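Lipid binding protein (Grifola frondosa, PDB 5H0Q) probably binds membrane domains that contain sphingomyelin together with cholesterol. Local coordinates at residues E16-K21 / M29-L34; E50-Y55 / T193-Y198; L126-G131 / G180-H185. All coordinates share one frame; numbering follows the deposited sequence.

Contact 1: residues E16-K21 / M29-L34; sequences EEYKDK and MAKVAL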
loop_
_atom_site.group_PDB
_atom_site.type_symbol
_atom_site.label_atom_id
_atom_site.label_comp_id
_atom_site.label_asym_id
_atom_site.label_seq_id
_atom_site.Cartn_x
_atom_site.Cartn_y
_atom_site.Cartn_z
ATOM N N GLU A 16 -29.319 1.244 -2.864
ATOM C CA GLU A 16 -30.553 0.675 -2.325
ATOM C C GLU A 16 -30.357 0.213 -0.888
ATOM O O GLU A 16 -31.215 0.438 -0.021
ATOM C CB GLU A 16 -31.001 -0.503 -3.183
ATOM C CG GLU A 16 -32.338 -1.093 -2.767
ATOM C CD GLU A 16 -33.496 -0.432 -3.476
ATOM O OE1 GLU A 16 -33.527 -0.493 -4.726
ATOM O OE2 GLU A 16 -34.368 0.149 -2.791
ATOM N N GLU A 17 -29.229 -0.443 -0.621
ATOM C CA GLU A 17 -29.017 -1.058 0.679
ATOM C C GLU A 17 -28.870 -0.042 1.802
ATOM O O GLU A 17 -29.103 -0.400 2.960
ATOM C CB GLU A 17 -27.787 -1.970 0.620
ATOM C CG GLU A 17 -27.403 -2.571 1.970
ATOM C CD GLU A 17 -26.333 -3.636 1.844
ATOM O OE1 GLU A 17 -25.892 -3.892 0.707
ATOM O OE2 GLU A 17 -25.934 -4.216 2.879
ATOM N N TYR A 18 -28.507 1.212 1.505
ATOM C CA TYR A 18 -28.171 2.175 2.552
ATOM C C TYR A 18 -28.973 3.474 2.521
ATOM O O TYR A 18 -28.861 4.265 3.469
ATOM C CB TYR A 18 -26.682 2.533 2.485
ATOM C CG TYR A 18 -25.751 1.345 2.641
ATOM C CD1 TYR A 18 -25.499 0.802 3.897
ATOM C CD2 TYR A 18 -25.101 0.787 1.545
ATOM C CE1 TYR A 18 -24.639 -0.269 4.052
ATOM C CE2 TYR A 18 -24.243 -0.299 1.694
ATOM C CZ TYR A 18 -24.011 -0.807 2.958
ATOM O OH TYR A 18 -23.171 -1.874 3.134
ATOM N N LYS A 19 -29.792 3.713 1.491
ATOM C CA LYS A 19 -30.356 5.044 1.293
ATOM C C LYS A 19 -31.281 5.462 2.434
ATOM O O LYS A 19 -31.423 6.659 2.697
ATOM C CB LYS A 19 -31.113 5.105 -0.034
ATOM C CG LYS A 19 -32.230 4.091 -0.162
ATOM C CD LYS A 19 -32.867 4.162 -1.547
ATOM C CE LYS A 19 -33.864 3.042 -1.761
ATOM N NZ LYS A 19 -34.982 3.090 -0.791
ATOM N N ASP A 20 -31.921 4.507 3.106
ATOM C CA ASP A 20 -32.851 4.794 4.195
ATOM C C ASP A 20 -32.248 4.548 5.569
ATOM O O ASP A 20 -32.971 4.594 6.572
ATOM C CB ASP A 20 -34.118 3.959 4.024
ATOM C CG ASP A 20 -34.844 4.281 2.733
ATOM O OD1 ASP A 20 -34.960 5.483 2.406
ATOM O OD2 ASP A 20 -35.272 3.335 2.034
ATOM N N LYS A 21 -30.944 4.315 5.648
ATOM C CA LYS A 21 -30.296 4.058 6.924
ATOM C C LYS A 21 -30.087 5.363 7.680
ATOM O O LYS A 21 -29.677 6.373 7.107
ATOM C CB LYS A 21 -28.964 3.352 6.693
ATOM C CG LYS A 21 -28.330 2.816 7.958
ATOM C CD LYS A 21 -27.196 1.834 7.647
ATOM C CE LYS A 21 -26.635 1.249 8.945
ATOM N NZ LYS A 21 -25.568 0.258 8.697
ATOM N N MET A 29 -19.085 1.926 4.800
ATOM C CA MET A 29 -18.343 2.445 3.659
ATOM C C MET A 29 -17.158 1.551 3.326
ATOM O O MET A 29 -16.811 1.381 2.149
ATOM C CB MET A 29 -17.893 3.874 3.950
ATOM C CG MET A 29 -19.066 4.794 4.159
ATOM S SD MET A 29 -18.571 6.506 4.378
ATOM C CE MET A 29 -17.932 6.467 6.006
ATOM N N ALA A 30 -16.553 0.945 4.342
ATOM C CA ALA A 30 -15.448 0.023 4.117
ATOM C C ALA A 30 -15.923 -1.232 3.402
ATOM O O ALA A 30 -15.245 -1.744 2.496
ATOM C CB ALA A 30 -14.796 -0.313 5.459
ATOM N N LYS A 31 -17.105 -1.731 3.772
ATOM C CA LYS A 31 -17.636 -2.933 3.136
ATOM C C LYS A 31 -17.869 -2.693 1.656
ATOM O O LYS A 31 -17.499 -3.517 0.817
ATOM C CB LYS A 31 -18.935 -3.357 3.811
ATOM C CG LYS A 31 -19.618 -4.554 3.144
ATOM C CD LYS A 31 -20.922 -4.905 3.839
ATOM C CE LYS A 31 -21.713 -5.932 3.040
ATOM N NZ LYS A 31 -22.998 -6.301 3.696
ATOM N N VAL A 32 -18.452 -1.549 1.312
ATOM C CA VAL A 32 -18.702 -1.243 -0.091
ATOM C C VAL A 32 -17.388 -1.106 -0.845
ATOM O O VAL A 32 -17.222 -1.654 -1.939
ATOM C CB VAL A 32 -19.579 0.019 -0.193
ATOM C CG1 VAL A 32 -19.807 0.405 -1.651
ATOM C CG2 VAL A 32 -20.907 -0.257 0.439
ATOM N N ALA A 33 -16.409 -0.426 -0.260
ATOM C CA ALA A 33 -15.122 -0.288 -0.943
ATOM C C ALA A 33 -14.495 -1.649 -1.211
ATOM O O ALA A 33 -13.969 -1.902 -2.299
ATOM C CB ALA A 33 -14.166 0.585 -0.126
ATOM N N LEU A 34 -14.524 -2.538 -0.227
ATOM C CA LEU A 34 -13.962 -3.861 -0.453
ATOM C C LEU A 34 -14.740 -4.596 -1.535
ATOM O O LEU A 34 -14.154 -5.355 -2.328
ATOM C CB LEU A 34 -13.935 -4.630 0.870
ATOM C CG LEU A 34 -13.016 -5.841 1.008
ATOM C CD1 LEU A 34 -11.593 -5.463 0.702
ATOM C CD2 LEU A 34 -13.116 -6.424 2.414
#
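E17 and K31 form the polar link between E16-K21 and M29-L34. It is a long salt bridge, 3.7 Å from E17 OE2 to K31 NZ, and no hydrogen bond goes with it. The two side chains cross at about a right angle. Each is extended along its whole length. In K31 the CG lies anti to the backbone N (chi1 176°), which carries the ammonium group out from the helix to the E17 carboxylate.

The more buried half of the contact is apolar. The Y18 ring passes alongside the V32 branch, the two side chains pointing opposite ways. Y18 CE2 comes to 3.6 Å from V32 CG2. The V32 methyl that does this is the one beside the backbone N. Beyond the ring, Y18 OH lies 3.8 Å from K31 CD. That is a packing contact with the lysine chain. On one face of the Y18 ring, E17 CG sits 3.8 Å above the plane and over its centre. V32 comes in obliquely from the helix.

Behind this, the chain folds back in a type I beta turn from Y18 to K21, with K21 N bonded to Y18 O. K19 NZ links D20 and, more weakly, E16. It bonds to D20 OD2 at 2.9 Å, on the syn side but 34° out of the carboxylate plane, and has a long salt bridge to E16 OE2.

The loop follows helix 9-13 and leads to helix 26-35. L12 of helix 9-13 touches Y18, M29 and V32, and Y11 also packs on V32. K21 makes a salt bridge to D28, while A33 O accepts a hydrogen bond from Y66 of strand 60-68.

Contact 2: residues E50-Y55 / T193-Y198; sequences ELKAEY and TAYVEY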
loop_
_atom_site.group_PDB
_atom_site.type_symbol
_atom_site.label_atom_id
_atom_site.label_comp_id
_atom_site.label_asym_id
_atom_site.label_seq_id
_atom_site.Cartn_x
_atom_site.Cartn_y
_atom_site.Cartn_z
ATOM N N GLU A 50 2.701 -0.248 -17.193
ATOM C CA GLU A 50 3.390 0.896 -17.797
ATOM C C GLU A 50 4.724 1.144 -17.117
ATOM O O GLU A 50 5.756 1.313 -17.778
ATOM C CB GLU A 50 2.565 2.178 -17.676
ATOM C CG GLU A 50 1.269 2.282 -18.433
ATOM C CD GLU A 50 0.506 3.537 -18.017
ATOM O OE1 GLU A 50 -0.740 3.489 -17.945
ATOM O OE2 GLU A 50 1.155 4.567 -17.735
ATOM N N LEU A 51 4.686 1.271 -15.785
ATOM C CA LEU A 51 5.894 1.554 -15.015
ATOM C C LEU A 51 6.945 0.468 -15.205
ATOM O O LEU A 51 8.138 0.764 -15.313
ATOM C CB LEU A 51 5.555 1.713 -13.521
ATOM C CG LEU A 51 4.735 2.955 -13.183
ATOM C CD1 LEU A 51 4.279 2.895 -11.723
ATOM C CD2 LEU A 51 5.545 4.211 -13.442
ATOM N N LYS A 52 6.528 -0.798 -15.215
ATOM C CA LYS A 52 7.481 -1.886 -15.414
ATOM C C LYS A 52 8.090 -1.827 -16.804
ATOM O O LYS A 52 9.304 -1.993 -16.966
ATOM C CB LYS A 52 6.798 -3.234 -15.177
ATOM C CG LYS A 52 7.675 -4.433 -15.549
ATOM C CD LYS A 52 7.069 -5.751 -15.083
ATOM C CE LYS A 52 7.954 -6.938 -15.442
ATOM N NZ LYS A 52 7.488 -8.195 -14.796
ATOM N N ALA A 53 7.265 -1.585 -17.825
ATOM C CA ALA A 53 7.796 -1.459 -19.173
ATOM C C ALA A 53 8.766 -0.291 -19.267
ATOM O O ALA A 53 9.808 -0.391 -19.926
ATOM C CB ALA A 53 6.650 -1.294 -20.174
ATOM N N GLU A 54 8.444 0.824 -18.614
ATOM C CA GLU A 54 9.319 1.996 -18.655
ATOM C C GLU A 54 10.624 1.748 -17.899
ATOM O O GLU A 54 11.691 2.208 -18.324
ATOM C CB GLU A 54 8.575 3.201 -18.077
ATOM C CG GLU A 54 9.384 4.481 -17.987
ATOM C CD GLU A 54 8.642 5.580 -17.248
ATOM O OE1 GLU A 54 7.853 5.258 -16.332
ATOM O OE2 GLU A 54 8.845 6.765 -17.583
ATOM N N TYR A 55 10.570 1.014 -16.786
ATOM C CA TYR A 55 11.786 0.751 -16.030
ATOM C C TYR A 55 12.661 -0.286 -16.727
ATOM O O TYR A 55 13.873 -0.099 -16.843
ATOM C CB TYR A 55 11.450 0.289 -14.614
ATOM C CG TYR A 55 12.683 -0.142 -13.839
ATOM C CD1 TYR A 55 13.600 0.802 -13.392
ATOM C CD2 TYR A 55 12.935 -1.478 -13.567
ATOM C CE1 TYR A 55 14.735 0.432 -12.703
ATOM C CE2 TYR A 55 14.079 -1.861 -12.872
ATOM C CZ TYR A 55 14.963 -0.893 -12.442
ATOM O OH TYR A 55 16.107 -1.253 -11.775
ATOM N N THR A 193 11.529 -7.806 -10.803
ATOM C CA THR A 193 10.627 -6.678 -11.037
ATOM C C THR A 193 9.233 -7.145 -10.620
ATOM O O THR A 193 8.482 -7.706 -11.418
ATOM C CB THR A 193 10.690 -6.182 -12.496
ATOM O OG1 THR A 193 10.619 -7.283 -13.400
ATOM C CG2 THR A 193 11.986 -5.502 -12.738
ATOM N N ALA A 194 8.892 -6.916 -9.352
ATOM C CA ALA A 194 7.770 -7.592 -8.708
ATOM C C ALA A 194 6.565 -6.675 -8.561
ATOM O O ALA A 194 6.702 -5.508 -8.182
ATOM C CB ALA A 194 8.172 -8.109 -7.327
ATOM N N TYR A 195 5.385 -7.216 -8.852
ATOM C CA TYR A 195 4.147 -6.529 -8.513
ATOM C C TYR A 195 3.922 -6.668 -7.023
ATOM O O TYR A 195 4.050 -7.764 -6.454
ATOM C CB TYR A 195 2.957 -7.118 -9.264
ATOM C CG TYR A 195 2.799 -6.667 -10.703
ATOM C CD1 TYR A 195 1.535 -6.482 -11.247
ATOM C CD2 TYR A 195 3.892 -6.428 -11.493
ATOM C CE1 TYR A 195 1.371 -6.085 -12.558
ATOM C CE2 TYR A 195 3.739 -6.042 -12.821
ATOM C CZ TYR A 195 2.479 -5.859 -13.338
ATOM O OH TYR A 195 2.320 -5.466 -14.651
ATOM N N VAL A 196 3.545 -5.562 -6.391
ATOM C CA VAL A 196 3.219 -5.545 -4.969
ATOM C C VAL A 196 1.827 -4.955 -4.842
ATOM O O VAL A 196 1.503 -3.990 -5.541
ATOM C CB VAL A 196 4.247 -4.716 -4.180
ATOM C CG1 VAL A 196 3.817 -4.560 -2.719
ATOM C CG2 VAL A 196 5.584 -5.358 -4.265
ATOM N N GLU A 197 1.011 -5.526 -3.944
ATOM C CA GLU A 197 -0.315 -4.995 -3.639
ATOM C C GLU A 197 -0.480 -4.858 -2.132
ATOM O O GLU A 197 -0.207 -5.800 -1.386
ATOM C CB GLU A 197 -1.436 -5.880 -4.166
ATOM C CG GLU A 197 -2.869 -5.347 -3.865
ATOM C CD GLU A 197 -3.967 -6.277 -4.356
ATOM O OE1 GLU A 197 -4.099 -7.368 -3.782
ATOM O OE2 GLU A 197 -4.678 -5.910 -5.314
ATOM N N TYR A 198 -0.919 -3.683 -1.693
ATOM C CA TYR A 198 -1.344 -3.454 -0.315
ATOM C C TYR A 198 -2.837 -3.172 -0.310
ATOM O O TYR A 198 -3.300 -2.322 -1.078
ATOM C CB TYR A 198 -0.593 -2.262 0.276
ATOM C CG TYR A 198 0.884 -2.464 0.366
ATOM C CD1 TYR A 198 1.436 -3.342 1.291
ATOM C CD2 TYR A 198 1.743 -1.821 -0.520
ATOM C CE1 TYR A 198 2.813 -3.557 1.348
ATOM C CE2 TYR A 198 3.112 -2.014 -0.460
ATOM C CZ TYR A 198 3.643 -2.886 0.461
ATOM O OH TYR A 198 4.998 -3.098 0.539
#
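Here the C-terminal end of helix 41-55 packs alongside the start of strand 193-201, on the helix-covered side of a mixed beta-sheet. The two segments run nearly antiparallel, at 164°, and their axes come within 10.1 Å. K52 and T193 lie closest in the backbone. The K52 chain is fully extended and crosses the T193 side chain at about a right angle. K52 CE stands 3.4 Å from T193 OG1. The ammonium group beyond it makes no hydrogen bond to the strand segment. Further back on this lysine, CD meets the edge of the Y195 ring, near its plane, at 4.0 Å from CE2. The Y195 ring swings over towards K52. The other branch of T193, the CG2 methyl, touches Y55 at the ring edge, 4.2 Å from CE2. T193 chi1 of 47° sets OG1 between the backbone N and the carbonyl carbon, facing K52, and CG2 beside the N, facing Y55. Both are packing.

K52 NZ also has a weak, long ion pair with E191. Y55 OH is hydrogen-bonded to V59 N, and its ring packs on C60, I103 and T105. Strand 193-201 pairs with strand 60-68 on one side and strand 182-188 on the other.

Contact 3: residues L126-G131 / G180-H185; sequences LDIFSG and GDVKAH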
loop_
_atom_site.group_PDB
_atom_site.type_symbol
_atom_site.label_atom_id
_atom_site.label_comp_id
_atom_site.label_asym_id
_atom_site.label_seq_id
_atom_site.Cartn_x
_atom_site.Cartn_y
_atom_site.Cartn_z
ATOM N N LEU A 126 -4.593 5.807 13.477
ATOM C CA LEU A 126 -3.721 4.675 13.254
ATOM C C LEU A 126 -2.774 5.005 12.106
ATOM O O LEU A 126 -3.097 5.792 11.209
ATOM C CB LEU A 126 -4.524 3.401 12.918
ATOM C CG LEU A 126 -5.484 2.960 14.029
ATOM C CD1 LEU A 126 -6.197 1.695 13.621
ATOM C CD2 LEU A 126 -4.774 2.754 15.366
ATOM N N ASP A 127 -1.595 4.416 12.150
ATOM C CA ASP A 127 -0.656 4.474 11.046
ATOM C C ASP A 127 -0.452 3.069 10.518
ATOM O O ASP A 127 -0.362 2.104 11.297
ATOM C CB ASP A 127 0.692 5.062 11.464
ATOM C CG ASP A 127 0.692 6.574 11.502
ATOM O OD1 ASP A 127 -0.279 7.191 11.037
ATOM O OD2 ASP A 127 1.674 7.150 12.007
ATOM N N ILE A 128 -0.356 2.966 9.194
ATOM C CA ILE A 128 -0.165 1.689 8.542
ATOM C C ILE A 128 1.187 1.730 7.859
ATOM O O ILE A 128 1.354 2.463 6.880
ATOM C CB ILE A 128 -1.260 1.398 7.521
ATOM C CG1 ILE A 128 -2.635 1.473 8.158
ATOM C CG2 ILE A 128 -1.009 0.021 6.918
ATOM C CD1 ILE A 128 -3.781 1.489 7.174
ATOM N N PHE A 129 2.119 0.908 8.332
ATOM C CA PHE A 129 3.419 0.730 7.687
ATOM C C PHE A 129 3.282 -0.278 6.551
ATOM O O PHE A 129 2.795 -1.388 6.762
ATOM C CB PHE A 129 4.424 0.240 8.727
ATOM C CG PHE A 129 5.799 -0.063 8.192
ATOM C CD1 PHE A 129 6.046 -1.254 7.535
ATOM C CD2 PHE A 129 6.852 0.812 8.391
ATOM C CE1 PHE A 129 7.308 -1.560 7.054
ATOM C CE2 PHE A 129 8.131 0.510 7.920
ATOM C CZ PHE A 129 8.358 -0.687 7.261
ATOM N N SER A 130 3.704 0.111 5.343
ATOM C CA SER A 130 3.686 -0.782 4.196
ATOM C C SER A 130 5.083 -0.793 3.595
ATOM O O SER A 130 5.520 0.203 3.013
ATOM C CB SER A 130 2.649 -0.330 3.182
ATOM O OG SER A 130 1.376 -0.261 3.801
ATOM N N GLY A 131 5.770 -1.913 3.744
ATOM C CA GLY A 131 7.155 -2.003 3.351
ATOM C C GLY A 131 7.423 -3.144 2.391
ATOM O O GLY A 131 6.719 -4.151 2.362
ATOM N N GLY A 180 -6.828 -2.256 16.265
ATOM C CA GLY A 180 -8.128 -1.622 16.363
ATOM C C GLY A 180 -9.115 -2.260 15.407
ATOM O O GLY A 180 -9.260 -3.484 15.349
ATOM N N ASP A 181 -9.788 -1.427 14.615
ATOM C CA ASP A 181 -10.779 -1.902 13.661
ATOM C C ASP A 181 -10.183 -2.160 12.280
ATOM O O ASP A 181 -10.908 -2.638 11.396
ATOM C CB ASP A 181 -11.920 -0.881 13.506
ATOM C CG ASP A 181 -12.744 -0.702 14.778
ATOM O OD1 ASP A 181 -13.015 -1.681 15.487
ATOM O OD2 ASP A 181 -13.135 0.450 15.045
ATOM N N VAL A 182 -8.904 -1.810 12.072
ATOM C CA VAL A 182 -8.283 -1.749 10.746
ATOM C C VAL A 182 -7.428 -2.983 10.506
ATOM O O VAL A 182 -6.724 -3.469 11.403
ATOM C CB VAL A 182 -7.438 -0.472 10.608
ATOM C CG1 VAL A 182 -6.643 -0.466 9.289
ATOM C CG2 VAL A 182 -8.332 0.738 10.675
ATOM N N LYS A 183 -7.471 -3.467 9.271
ATOM C CA LYS A 183 -6.657 -4.566 8.801
ATOM C C LYS A 183 -5.823 -4.116 7.613
ATOM O O LYS A 183 -6.230 -3.250 6.819
ATOM C CB LYS A 183 -7.525 -5.747 8.389
ATOM C CG LYS A 183 -8.386 -6.316 9.490
ATOM C CD LYS A 183 -9.292 -7.423 8.976
ATOM C CE LYS A 183 -10.539 -6.867 8.303
ATOM N NZ LYS A 183 -11.454 -6.213 9.281
ATOM N N ALA A 184 -4.646 -4.710 7.501
ATOM C CA ALA A 184 -3.781 -4.475 6.369
ATOM C C ALA A 184 -3.293 -5.811 5.844
ATOM O O ALA A 184 -3.060 -6.748 6.616
ATOM C CB ALA A 184 -2.587 -3.610 6.727
ATOM N N HIS A 185 -3.102 -5.843 4.519
ATOM C CA HIS A 185 -2.609 -7.010 3.810
ATOM C C HIS A 185 -1.629 -6.541 2.751
ATOM O O HIS A 185 -1.901 -5.568 2.044
ATOM C CB HIS A 185 -3.738 -7.802 3.137
ATOM C CG HIS A 185 -3.241 -8.981 2.348
ATOM N ND1 HIS A 185 -2.897 -10.167 2.946
ATOM C CD2 HIS A 185 -2.980 -9.131 1.031
ATOM C CE1 HIS A 185 -2.470 -11.015 2.027
ATOM N NE2 HIS A 185 -2.513 -10.410 0.857
#
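L126 and I128 reach V182 and A184 through their first torsions. In both, CG or CG1 is turned anti to the carbonyl carbon (chi1 -61° in L126, -56° in I128). With CG2 anti to the backbone N, the two branches of I128 diverge, CD1 to V182 and CG2 to A184. The long branch, extended to CD1, meets V182 CG1 at 4.1 Å. The short one, CG2, touches A184 CB at 4.0 Å. V182 in turn divides its methyls. CG1 faces I128, and CG2 lies 3.8 Å from L126 CD1. That same leucine methyl is 3.9 Å from V182 CB. L126 and V182 lie side by side and point opposite ways, while I128 comes onto V182 at a slant. All four side chains are buried, and no hydrogen bond joins the two segments.

The strand segments 126-131 and 182-185 are parallel within 6°. The closest approach of their axes is 8.8 Å, which is the spacing of facing sheets rather than of neighbours in one sheet. Strand 126-134 belongs to the five-stranded antiparallel sheet and strand 182-188 to the mixed one. The contact is therefore part of the core of a beta-sandwich. This is consistent with an actinoporin-like sandwich.

G180 and D181 join strand 174-179 to strand 182-188. Their backbone angles fit a type II' turn, with a positive phi at G180. The turn leads directly into V182, which faces L126.

Other residues fill out the same layer. V148 of strand 143-150 packs on both L126 and A184, and Y200 of strand 193-201 on I128 and A184. Polar links also cross between the sheets nearby: S130 OG is hydrogen-bonded to Y200 OH, and G131 O to Y198 OH.

In the fold
From the N terminus, contact 1 comes first. It closes a short loop that folds residues 16-21 back onto helix 26-35, and it is complete before the others open. Helix 41-55 follows and starts contact 2, whose partner strand 193-201 lies near the C terminus. That loop takes in most of the chain. Contact 3 opens and closes within it, joining the two sheets of the sandwich. Contacts 2 and 3 lie on opposite sides of the chain's centre but share the mixed sheet, where strands 182-188 and 193-201 are neighbours. Y198 bridges them, with packing on S130. Contact 1 touches neither of the others.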